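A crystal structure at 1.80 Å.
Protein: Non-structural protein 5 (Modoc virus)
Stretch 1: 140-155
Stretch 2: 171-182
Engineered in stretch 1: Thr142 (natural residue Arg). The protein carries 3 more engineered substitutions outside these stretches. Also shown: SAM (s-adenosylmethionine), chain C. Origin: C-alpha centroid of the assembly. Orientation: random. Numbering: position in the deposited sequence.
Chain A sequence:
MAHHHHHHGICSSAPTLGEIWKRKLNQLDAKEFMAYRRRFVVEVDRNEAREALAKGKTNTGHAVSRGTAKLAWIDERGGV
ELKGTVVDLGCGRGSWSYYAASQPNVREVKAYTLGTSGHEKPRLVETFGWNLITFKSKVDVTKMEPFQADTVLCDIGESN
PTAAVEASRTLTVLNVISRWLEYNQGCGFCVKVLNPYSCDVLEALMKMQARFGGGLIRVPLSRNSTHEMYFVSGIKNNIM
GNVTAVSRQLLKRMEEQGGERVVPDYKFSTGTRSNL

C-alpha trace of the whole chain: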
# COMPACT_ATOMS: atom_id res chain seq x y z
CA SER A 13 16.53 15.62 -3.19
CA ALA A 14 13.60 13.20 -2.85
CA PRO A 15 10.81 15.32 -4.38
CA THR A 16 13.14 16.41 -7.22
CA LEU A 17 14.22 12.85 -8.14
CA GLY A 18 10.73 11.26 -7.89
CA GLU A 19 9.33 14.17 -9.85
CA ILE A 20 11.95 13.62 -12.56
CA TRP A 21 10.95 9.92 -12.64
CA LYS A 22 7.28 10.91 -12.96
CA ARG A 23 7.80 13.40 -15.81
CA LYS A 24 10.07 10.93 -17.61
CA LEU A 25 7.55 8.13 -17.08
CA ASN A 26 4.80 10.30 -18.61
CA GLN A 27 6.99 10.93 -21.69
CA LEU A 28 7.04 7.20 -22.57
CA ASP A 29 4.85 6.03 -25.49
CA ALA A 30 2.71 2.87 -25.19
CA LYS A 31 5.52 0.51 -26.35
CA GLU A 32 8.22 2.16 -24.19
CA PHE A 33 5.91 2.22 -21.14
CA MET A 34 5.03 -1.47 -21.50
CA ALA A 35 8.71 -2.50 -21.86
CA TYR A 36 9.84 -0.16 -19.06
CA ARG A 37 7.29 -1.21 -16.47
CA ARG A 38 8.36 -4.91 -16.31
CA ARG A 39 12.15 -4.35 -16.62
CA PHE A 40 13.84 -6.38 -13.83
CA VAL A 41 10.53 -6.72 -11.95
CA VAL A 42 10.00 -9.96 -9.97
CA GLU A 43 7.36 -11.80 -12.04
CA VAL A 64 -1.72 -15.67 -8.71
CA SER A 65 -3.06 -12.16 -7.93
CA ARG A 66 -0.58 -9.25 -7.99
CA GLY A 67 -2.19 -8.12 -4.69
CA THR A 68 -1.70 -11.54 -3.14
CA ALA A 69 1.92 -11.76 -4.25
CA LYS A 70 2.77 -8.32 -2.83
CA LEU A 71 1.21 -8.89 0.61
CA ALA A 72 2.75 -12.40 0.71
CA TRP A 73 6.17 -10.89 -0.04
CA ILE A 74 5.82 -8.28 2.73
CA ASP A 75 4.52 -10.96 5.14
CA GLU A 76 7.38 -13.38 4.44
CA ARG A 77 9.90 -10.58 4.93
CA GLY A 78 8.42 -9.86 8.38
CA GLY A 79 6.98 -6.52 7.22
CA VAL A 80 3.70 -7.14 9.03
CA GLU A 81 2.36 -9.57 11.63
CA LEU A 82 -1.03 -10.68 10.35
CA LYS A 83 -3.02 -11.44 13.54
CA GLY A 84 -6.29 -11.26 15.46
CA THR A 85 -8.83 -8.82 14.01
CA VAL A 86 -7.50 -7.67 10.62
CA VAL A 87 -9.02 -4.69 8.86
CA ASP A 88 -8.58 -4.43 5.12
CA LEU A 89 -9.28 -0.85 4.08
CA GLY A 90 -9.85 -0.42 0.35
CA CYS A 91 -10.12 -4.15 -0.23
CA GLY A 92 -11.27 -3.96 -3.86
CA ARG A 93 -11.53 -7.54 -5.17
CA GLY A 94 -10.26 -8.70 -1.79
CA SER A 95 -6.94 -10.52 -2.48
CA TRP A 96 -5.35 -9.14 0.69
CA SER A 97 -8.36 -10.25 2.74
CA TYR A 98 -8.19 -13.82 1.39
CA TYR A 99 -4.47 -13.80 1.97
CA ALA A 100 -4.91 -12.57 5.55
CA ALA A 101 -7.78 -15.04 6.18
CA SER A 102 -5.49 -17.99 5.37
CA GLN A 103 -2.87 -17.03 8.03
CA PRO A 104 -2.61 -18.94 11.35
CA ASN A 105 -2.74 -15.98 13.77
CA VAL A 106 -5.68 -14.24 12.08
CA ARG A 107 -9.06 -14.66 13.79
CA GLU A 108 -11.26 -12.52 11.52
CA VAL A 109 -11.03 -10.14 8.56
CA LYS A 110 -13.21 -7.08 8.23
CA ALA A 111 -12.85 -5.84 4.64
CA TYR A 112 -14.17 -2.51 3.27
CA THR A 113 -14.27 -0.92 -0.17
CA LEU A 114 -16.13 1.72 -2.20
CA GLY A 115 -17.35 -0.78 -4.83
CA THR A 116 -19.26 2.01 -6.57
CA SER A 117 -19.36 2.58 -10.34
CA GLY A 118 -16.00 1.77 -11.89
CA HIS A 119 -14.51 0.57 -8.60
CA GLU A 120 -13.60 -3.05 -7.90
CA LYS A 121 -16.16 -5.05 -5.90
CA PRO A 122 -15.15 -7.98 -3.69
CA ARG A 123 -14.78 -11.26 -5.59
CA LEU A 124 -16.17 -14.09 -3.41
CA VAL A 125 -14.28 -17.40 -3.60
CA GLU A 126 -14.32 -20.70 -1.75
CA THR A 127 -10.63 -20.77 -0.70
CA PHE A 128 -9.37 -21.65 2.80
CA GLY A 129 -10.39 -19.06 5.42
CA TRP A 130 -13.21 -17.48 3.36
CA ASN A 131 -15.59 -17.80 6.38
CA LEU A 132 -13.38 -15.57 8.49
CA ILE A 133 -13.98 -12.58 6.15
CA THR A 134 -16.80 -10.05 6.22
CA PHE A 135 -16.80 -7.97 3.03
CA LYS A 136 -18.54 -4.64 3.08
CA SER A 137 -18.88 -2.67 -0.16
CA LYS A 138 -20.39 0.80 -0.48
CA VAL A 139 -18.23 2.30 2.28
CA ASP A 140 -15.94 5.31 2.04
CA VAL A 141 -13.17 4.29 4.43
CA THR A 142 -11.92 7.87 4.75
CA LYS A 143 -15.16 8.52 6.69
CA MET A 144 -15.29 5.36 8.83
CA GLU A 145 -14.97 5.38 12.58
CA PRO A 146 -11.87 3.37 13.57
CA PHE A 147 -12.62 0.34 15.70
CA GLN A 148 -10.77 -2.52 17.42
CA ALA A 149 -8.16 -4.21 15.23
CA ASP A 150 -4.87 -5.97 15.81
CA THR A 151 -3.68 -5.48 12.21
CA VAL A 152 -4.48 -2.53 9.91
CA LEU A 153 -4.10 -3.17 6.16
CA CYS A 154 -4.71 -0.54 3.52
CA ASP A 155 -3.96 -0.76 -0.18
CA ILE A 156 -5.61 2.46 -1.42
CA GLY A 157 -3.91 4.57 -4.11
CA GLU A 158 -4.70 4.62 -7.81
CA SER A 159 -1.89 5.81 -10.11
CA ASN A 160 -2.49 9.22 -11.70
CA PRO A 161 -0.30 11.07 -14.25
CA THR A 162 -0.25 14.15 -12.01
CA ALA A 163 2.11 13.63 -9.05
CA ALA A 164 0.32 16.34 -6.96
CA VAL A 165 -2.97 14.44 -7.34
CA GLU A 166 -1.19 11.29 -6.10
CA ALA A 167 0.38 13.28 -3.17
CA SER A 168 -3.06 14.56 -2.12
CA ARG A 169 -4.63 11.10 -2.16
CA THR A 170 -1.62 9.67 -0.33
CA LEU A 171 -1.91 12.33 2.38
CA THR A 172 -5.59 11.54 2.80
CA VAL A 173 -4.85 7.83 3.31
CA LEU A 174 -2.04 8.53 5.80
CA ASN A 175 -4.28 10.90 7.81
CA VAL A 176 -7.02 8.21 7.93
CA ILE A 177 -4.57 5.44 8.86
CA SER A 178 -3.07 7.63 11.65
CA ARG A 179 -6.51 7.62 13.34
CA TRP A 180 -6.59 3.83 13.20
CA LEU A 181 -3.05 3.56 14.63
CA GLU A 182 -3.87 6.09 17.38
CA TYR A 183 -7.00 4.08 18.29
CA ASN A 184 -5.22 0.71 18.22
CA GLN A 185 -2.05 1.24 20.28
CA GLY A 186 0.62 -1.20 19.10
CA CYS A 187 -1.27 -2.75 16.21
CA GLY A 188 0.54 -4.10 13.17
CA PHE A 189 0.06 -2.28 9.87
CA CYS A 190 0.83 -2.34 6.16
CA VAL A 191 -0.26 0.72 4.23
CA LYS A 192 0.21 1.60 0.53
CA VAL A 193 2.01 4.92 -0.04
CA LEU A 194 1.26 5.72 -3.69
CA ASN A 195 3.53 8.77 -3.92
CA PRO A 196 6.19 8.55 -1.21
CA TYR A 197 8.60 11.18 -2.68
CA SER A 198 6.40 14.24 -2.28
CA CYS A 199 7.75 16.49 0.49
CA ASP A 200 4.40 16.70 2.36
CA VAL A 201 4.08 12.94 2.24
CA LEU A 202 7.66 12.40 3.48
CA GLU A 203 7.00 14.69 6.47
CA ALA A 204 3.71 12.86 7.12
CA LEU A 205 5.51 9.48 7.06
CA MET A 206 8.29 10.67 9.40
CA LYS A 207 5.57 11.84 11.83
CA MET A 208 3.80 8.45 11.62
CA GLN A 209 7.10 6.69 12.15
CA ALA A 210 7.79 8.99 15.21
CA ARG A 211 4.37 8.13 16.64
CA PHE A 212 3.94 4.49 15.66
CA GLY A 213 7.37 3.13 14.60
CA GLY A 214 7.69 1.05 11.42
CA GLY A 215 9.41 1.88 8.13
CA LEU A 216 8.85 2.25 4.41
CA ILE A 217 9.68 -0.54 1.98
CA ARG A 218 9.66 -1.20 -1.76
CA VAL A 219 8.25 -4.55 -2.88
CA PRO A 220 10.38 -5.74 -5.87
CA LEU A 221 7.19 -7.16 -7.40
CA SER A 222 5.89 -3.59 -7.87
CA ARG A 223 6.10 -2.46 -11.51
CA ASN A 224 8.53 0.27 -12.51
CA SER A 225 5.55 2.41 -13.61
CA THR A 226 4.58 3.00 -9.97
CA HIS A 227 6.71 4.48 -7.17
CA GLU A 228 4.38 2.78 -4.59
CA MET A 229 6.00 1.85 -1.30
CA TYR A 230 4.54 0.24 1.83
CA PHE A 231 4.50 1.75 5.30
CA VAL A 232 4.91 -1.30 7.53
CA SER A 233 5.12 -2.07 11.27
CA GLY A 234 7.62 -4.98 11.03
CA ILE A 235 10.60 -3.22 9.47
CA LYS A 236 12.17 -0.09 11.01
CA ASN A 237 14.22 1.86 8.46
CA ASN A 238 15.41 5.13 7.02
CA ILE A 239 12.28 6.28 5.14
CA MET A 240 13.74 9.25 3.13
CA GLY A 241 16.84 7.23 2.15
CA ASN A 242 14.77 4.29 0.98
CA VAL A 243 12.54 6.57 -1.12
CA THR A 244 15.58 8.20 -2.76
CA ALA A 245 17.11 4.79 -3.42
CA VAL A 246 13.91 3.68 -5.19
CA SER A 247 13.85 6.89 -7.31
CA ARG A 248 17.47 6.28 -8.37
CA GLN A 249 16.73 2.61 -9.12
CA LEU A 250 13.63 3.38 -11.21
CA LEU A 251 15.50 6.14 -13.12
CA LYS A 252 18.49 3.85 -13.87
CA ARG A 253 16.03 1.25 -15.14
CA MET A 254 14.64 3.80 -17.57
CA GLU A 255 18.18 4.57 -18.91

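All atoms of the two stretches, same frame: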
# COMPACT_ATOMS: atom_id res chain seq x y z
N ASP A 140 -17.06 4.40 2.22
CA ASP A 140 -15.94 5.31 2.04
C ASP A 140 -15.12 5.20 3.33
O ASP A 140 -15.51 5.72 4.39
CB ASP A 140 -16.43 6.74 1.84
CG ASP A 140 -15.29 7.75 1.64
OD1 ASP A 140 -14.09 7.38 1.83
OD2 ASP A 140 -15.62 8.90 1.30
N VAL A 141 -13.97 4.56 3.22
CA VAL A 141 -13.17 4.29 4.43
C VAL A 141 -12.57 5.55 5.01
O VAL A 141 -12.26 5.58 6.18
CB VAL A 141 -12.07 3.20 4.23
CG1 VAL A 141 -12.67 1.87 3.73
CG2 VAL A 141 -10.96 3.72 3.36
N THR A 142 -12.42 6.61 4.21
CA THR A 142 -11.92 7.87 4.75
C THR A 142 -12.89 8.51 5.76
O THR A 142 -12.51 9.46 6.47
CB THR A 142 -11.57 8.93 3.66
OG1 THR A 142 -12.78 9.43 3.09
CG2 THR A 142 -10.64 8.35 2.57
N LYS A 143 -14.12 7.99 5.82
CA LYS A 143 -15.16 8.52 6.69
C LYS A 143 -15.63 7.49 7.73
O LYS A 143 -16.67 7.66 8.37
CB LYS A 143 -16.36 9.01 5.84
CG LYS A 143 -16.01 9.98 4.69
CD LYS A 143 -15.77 11.40 5.20
CE LYS A 143 -15.20 12.29 4.11
NZ LYS A 143 -13.73 12.10 4.04
N MET A 144 -14.90 6.40 7.88
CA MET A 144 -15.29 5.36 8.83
C MET A 144 -14.64 5.61 10.18
O MET A 144 -13.48 6.02 10.30
CB MET A 144 -14.91 3.99 8.27
CG MET A 144 -15.67 2.74 8.79
SD MET A 144 -14.81 1.22 8.20
CE MET A 144 -14.19 1.89 6.73
N GLU A 145 -15.43 5.37 11.21
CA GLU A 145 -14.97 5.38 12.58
C GLU A 145 -13.99 4.21 12.79
O GLU A 145 -14.33 3.05 12.51
CB GLU A 145 -16.21 5.26 13.48
CG GLU A 145 -15.93 5.01 14.95
CD GLU A 145 -15.64 6.27 15.72
OE1 GLU A 145 -15.59 6.19 16.96
OE2 GLU A 145 -15.45 7.34 15.09
N PRO A 146 -12.76 4.50 13.27
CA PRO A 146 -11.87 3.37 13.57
C PRO A 146 -12.50 2.53 14.65
O PRO A 146 -13.27 3.06 15.48
CB PRO A 146 -10.59 4.06 14.11
CG PRO A 146 -10.68 5.44 13.64
CD PRO A 146 -12.14 5.79 13.62
N PHE A 147 -12.21 1.22 14.63
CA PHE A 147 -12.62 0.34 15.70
C PHE A 147 -11.50 -0.62 16.01
O PHE A 147 -10.42 -0.53 15.39
CB PHE A 147 -13.89 -0.43 15.32
CG PHE A 147 -13.77 -1.22 14.06
CD1 PHE A 147 -13.03 -2.40 14.02
CD2 PHE A 147 -14.39 -0.78 12.90
CE1 PHE A 147 -12.92 -3.12 12.87
CE2 PHE A 147 -14.28 -1.51 11.73
CZ PHE A 147 -13.54 -2.67 11.71
N GLN A 148 -11.75 -1.54 16.95
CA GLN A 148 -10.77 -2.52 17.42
C GLN A 148 -10.18 -3.41 16.32
O GLN A 148 -10.91 -4.13 15.62
CB GLN A 148 -11.35 -3.38 18.56
CG GLN A 148 -10.32 -3.97 19.54
CD GLN A 148 -9.47 -5.09 18.93
OE1 GLN A 148 -9.99 -6.04 18.33
NE2 GLN A 148 -8.14 -4.97 19.09
N ALA A 149 -8.86 -3.37 16.20
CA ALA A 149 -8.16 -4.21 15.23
C ALA A 149 -6.74 -4.39 15.69
O ALA A 149 -6.12 -3.44 16.16
CB ALA A 149 -8.17 -3.59 13.80
N ASP A 150 -6.24 -5.61 15.49
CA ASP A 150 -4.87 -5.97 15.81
C ASP A 150 -3.90 -5.75 14.65
O ASP A 150 -2.68 -5.65 14.86
CB ASP A 150 -4.83 -7.41 16.26
CG ASP A 150 -5.79 -7.66 17.41
OD1 ASP A 150 -5.47 -7.19 18.51
OD2 ASP A 150 -6.87 -8.24 17.17
N THR A 151 -4.46 -5.68 13.43
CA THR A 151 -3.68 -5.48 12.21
C THR A 151 -4.47 -4.54 11.29
O THR A 151 -5.64 -4.79 11.00
CB THR A 151 -3.47 -6.79 11.43
OG1 THR A 151 -3.06 -7.84 12.31
CG2 THR A 151 -2.46 -6.59 10.33
N VAL A 152 -3.83 -3.47 10.84
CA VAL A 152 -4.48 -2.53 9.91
C VAL A 152 -3.82 -2.61 8.54
O VAL A 152 -2.64 -2.28 8.40
CB VAL A 152 -4.44 -1.11 10.46
CG1 VAL A 152 -4.99 -0.11 9.42
CG2 VAL A 152 -5.17 -1.05 11.79
N LEU A 153 -4.58 -3.06 7.55
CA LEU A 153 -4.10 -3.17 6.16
C LEU A 153 -4.78 -2.11 5.34
O LEU A 153 -5.97 -1.87 5.50
CB LEU A 153 -4.42 -4.55 5.54
CG LEU A 153 -3.85 -5.78 6.26
CD1 LEU A 153 -4.19 -7.04 5.47
CD2 LEU A 153 -2.32 -5.66 6.49
N CYS A 154 -4.05 -1.49 4.41
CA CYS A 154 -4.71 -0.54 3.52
C CYS A 154 -3.95 -0.47 2.22
O CYS A 154 -2.74 -0.22 2.23
CB CYS A 154 -4.75 0.84 4.15
SG CYS A 154 -5.61 2.12 3.18
N ASP A 155 -4.63 -0.72 1.12
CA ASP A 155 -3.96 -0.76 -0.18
C ASP A 155 -4.64 0.24 -1.13
O ASP A 155 -4.82 -0.04 -2.32
CB ASP A 155 -3.97 -2.19 -0.71
CG ASP A 155 -2.97 -2.44 -1.84
OD1 ASP A 155 -1.93 -1.75 -1.94
OD2 ASP A 155 -3.20 -3.37 -2.63
N LEU A 171 -1.73 11.60 1.12
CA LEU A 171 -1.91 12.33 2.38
C LEU A 171 -3.22 11.99 3.05
O LEU A 171 -3.27 11.80 4.27
CB LEU A 171 -1.78 13.83 2.18
CG LEU A 171 -0.38 14.38 1.95
CD1 LEU A 171 -0.47 15.88 1.92
CD2 LEU A 171 0.66 13.89 3.05
N THR A 172 -4.30 11.92 2.26
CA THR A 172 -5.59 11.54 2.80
C THR A 172 -5.57 10.17 3.44
O THR A 172 -6.09 10.00 4.53
CB THR A 172 -6.68 11.61 1.69
OG1 THR A 172 -6.82 12.98 1.30
CG2 THR A 172 -8.02 11.11 2.23
N VAL A 173 -5.00 9.19 2.75
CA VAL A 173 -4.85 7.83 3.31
C VAL A 173 -4.05 7.83 4.62
O VAL A 173 -4.48 7.25 5.61
CB VAL A 173 -4.21 6.87 2.29
CG1 VAL A 173 -3.85 5.51 2.91
CG2 VAL A 173 -5.16 6.66 1.10
N LEU A 174 -2.89 8.48 4.60
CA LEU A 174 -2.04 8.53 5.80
C LEU A 174 -2.77 9.17 7.01
O LEU A 174 -2.68 8.65 8.12
CB LEU A 174 -0.73 9.25 5.50
CG LEU A 174 0.16 8.50 4.48
CD1 LEU A 174 1.48 9.22 4.29
CD2 LEU A 174 0.40 6.99 4.86
N ASN A 175 -3.48 10.27 6.77
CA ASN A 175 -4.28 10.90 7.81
C ASN A 175 -5.36 9.94 8.38
O ASN A 175 -5.55 9.84 9.61
CB ASN A 175 -4.88 12.23 7.32
CG ASN A 175 -5.60 12.98 8.41
OD1 ASN A 175 -6.82 13.12 8.36
ND2 ASN A 175 -4.86 13.41 9.45
N VAL A 176 -6.02 9.20 7.50
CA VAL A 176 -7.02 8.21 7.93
C VAL A 176 -6.36 7.09 8.74
O VAL A 176 -6.79 6.74 9.86
CB VAL A 176 -7.78 7.64 6.71
CG1 VAL A 176 -8.65 6.47 7.12
CG2 VAL A 176 -8.58 8.77 6.04
N ILE A 177 -5.30 6.52 8.19
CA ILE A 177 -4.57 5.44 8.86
C ILE A 177 -4.04 5.89 10.23
O ILE A 177 -4.11 5.12 11.18
CB ILE A 177 -3.41 4.88 7.96
CG1 ILE A 177 -3.99 4.15 6.74
CG2 ILE A 177 -2.40 4.01 8.79
CD1 ILE A 177 -5.01 3.03 7.02
N SER A 178 -3.54 7.12 10.34
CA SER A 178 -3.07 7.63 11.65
C SER A 178 -4.14 7.52 12.75
O SER A 178 -3.82 7.19 13.89
CB SER A 178 -2.51 9.06 11.54
OG SER A 178 -1.30 9.01 10.81
N ARG A 179 -5.40 7.76 12.38
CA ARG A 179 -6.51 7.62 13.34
C ARG A 179 -6.67 6.17 13.79
O ARG A 179 -6.90 5.89 14.99
CB ARG A 179 -7.82 8.13 12.73
CG ARG A 179 -7.82 9.63 12.52
CD ARG A 179 -9.01 10.04 11.69
NE ARG A 179 -8.85 11.41 11.23
CZ ARG A 179 -9.22 11.85 10.02
NH1 ARG A 179 -9.78 11.01 9.14
NH2 ARG A 179 -9.03 13.12 9.71
N TRP A 180 -6.54 5.25 12.86
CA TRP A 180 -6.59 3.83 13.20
C TRP A 180 -5.45 3.41 14.13
O TRP A 180 -5.67 2.68 15.10
CB TRP A 180 -6.60 2.97 11.94
CG TRP A 180 -7.95 3.01 11.23
CD1 TRP A 180 -8.43 3.97 10.36
CD2 TRP A 180 -8.98 2.03 11.35
NE1 TRP A 180 -9.71 3.63 9.94
CE2 TRP A 180 -10.07 2.44 10.52
CE3 TRP A 180 -9.10 0.85 12.09
CZ2 TRP A 180 -11.25 1.69 10.41
CZ3 TRP A 180 -10.28 0.10 11.97
CH2 TRP A 180 -11.34 0.54 11.14
N LEU A 181 -4.24 3.88 13.83
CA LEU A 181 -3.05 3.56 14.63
C LEU A 181 -3.11 4.18 16.03
O LEU A 181 -2.65 3.57 17.00
CB LEU A 181 -1.78 4.03 13.89
CG LEU A 181 -1.54 3.36 12.53
CD1 LEU A 181 -0.14 3.61 11.94
CD2 LEU A 181 -1.85 1.87 12.50
N GLU A 182 -3.64 5.39 16.11
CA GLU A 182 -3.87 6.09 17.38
C GLU A 182 -4.88 5.31 18.22
O GLU A 182 -4.63 5.10 19.40
CB GLU A 182 -4.39 7.51 17.13
CG GLU A 182 -4.42 8.48 18.31
CD GLU A 182 -4.55 9.94 17.85
OE1 GLU A 182 -4.44 10.18 16.61
OE2 GLU A 182 -4.75 10.84 18.70
N SAM C . -5.39 -5.01 -1.93
CA SAM C . -6.30 -5.09 -3.13
C SAM C . -6.38 -6.54 -3.63
O SAM C . -5.56 -7.37 -3.22
OXT SAM C . -7.24 -6.92 -4.45
CB SAM C . -5.79 -4.19 -4.25
CG SAM C . -5.95 -2.70 -3.96
SD SAM C . -7.61 -2.22 -4.44
CE SAM C . -7.30 -1.85 -6.19
C5' SAM C . -7.73 -0.52 -3.84
C4' SAM C . -9.22 -0.24 -3.66
O4' SAM C . -9.45 0.83 -2.77
C3' SAM C . -9.88 0.16 -4.98
O3' SAM C . -10.68 -0.92 -5.39
C2' SAM C . -10.75 1.37 -4.65
O2' SAM C . -12.05 1.16 -5.13
C1' SAM C . -10.71 1.37 -3.12
N9 SAM C . -10.89 2.70 -2.54
C8 SAM C . -10.30 3.87 -2.98
N7 SAM C . -10.69 4.87 -2.18
C5 SAM C . -11.53 4.34 -1.25
C6 SAM C . -12.23 4.91 -0.19
N6 SAM C . -12.18 6.20 0.07
N1 SAM C . -13.00 4.08 0.62
C2 SAM C . -13.09 2.74 0.37
N3 SAM C . -12.41 2.15 -0.68
C4 SAM C . -11.65 2.98 -1.47
O HOH W 1 -11.37 5.81 8.83

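Stretch 2 is helical throughout, part of a longer helix, whereas stretch 1 has a short 3-10 segment at Val141 and Thr142, just after its first residue, then runs through a loop and ends, but for Asp155, in a strand from Thr151 to Cys154. Strand and helix are nearly antiparallel, with 171° between their N-to-C directions and axes 9.7 Å apart at closest approach. The 3-10 segment and the loop come closer to the helix backbone than the strand does: the CA atoms of Pro146 and Trp180 are 5.3 Å apart and those of Thr142 and Val176 5.9 Å, against 8.0 Å between the CA atoms of Cys154 and Ile177. The 3-10 turn is held by backbone hydrogen bonds from Lys143 N to Asp140 O (3.0 Å) and from Met144 N to Val141 O (3.2 Å).

No direct hydrogen bond joins the stretches, which bury 660 Å² between them, and the contact rests chiefly on apolar packing. Trp180 contributes the largest share. Pro146 CA lies 3.6 Å from the centroid of the Trp180 six-membered ring and only 9° off its normal, a CH-pi contact over the face. The edge of the same indole points at the face of Phe147, with ring centroids 5.0 Å apart, planes at 76° and Phe147 CE2 3.6 Å from Trp180 CH2. Although the CA-to-CB bond of Phe147 points away from the helix, its ring comes back to meet the indole. Met144 SD approaches the indole edge, 4.2 Å from Trp180 CZ2.

The indole nitrogen is satisfied through water. Trp180 NE1 donates to a water molecule at 3.0 Å, which in turn donates to Val141 O (2.8 Å) and Met144 O (2.6 Å), tying the helix to the turn.

Along the strand, Val152 and Cys154 point toward the helix, while the intervening Leu153 points away, as expected from strand alternation. Ile177 CD1 reaches both inward-facing residues, lying 4.0 Å from Val152 CG1 and 3.6 Å from Cys154 CB. Cys154 SG also packs against Val173 CG1 at 3.8 Å.

At the turn, the engineered Thr142 packs its CB 3.8 Å from Val176 CG2 and its CG2 3.8 Å from Thr172 CG2. Its OG1 donates to Asp140 OD1 (2.7 Å), which also accepts from SAM N6 (2.9 Å). Val141 N donates to SAM N1 at 2.8 Å, so the turn that packs on the helix also binds the adenine edge.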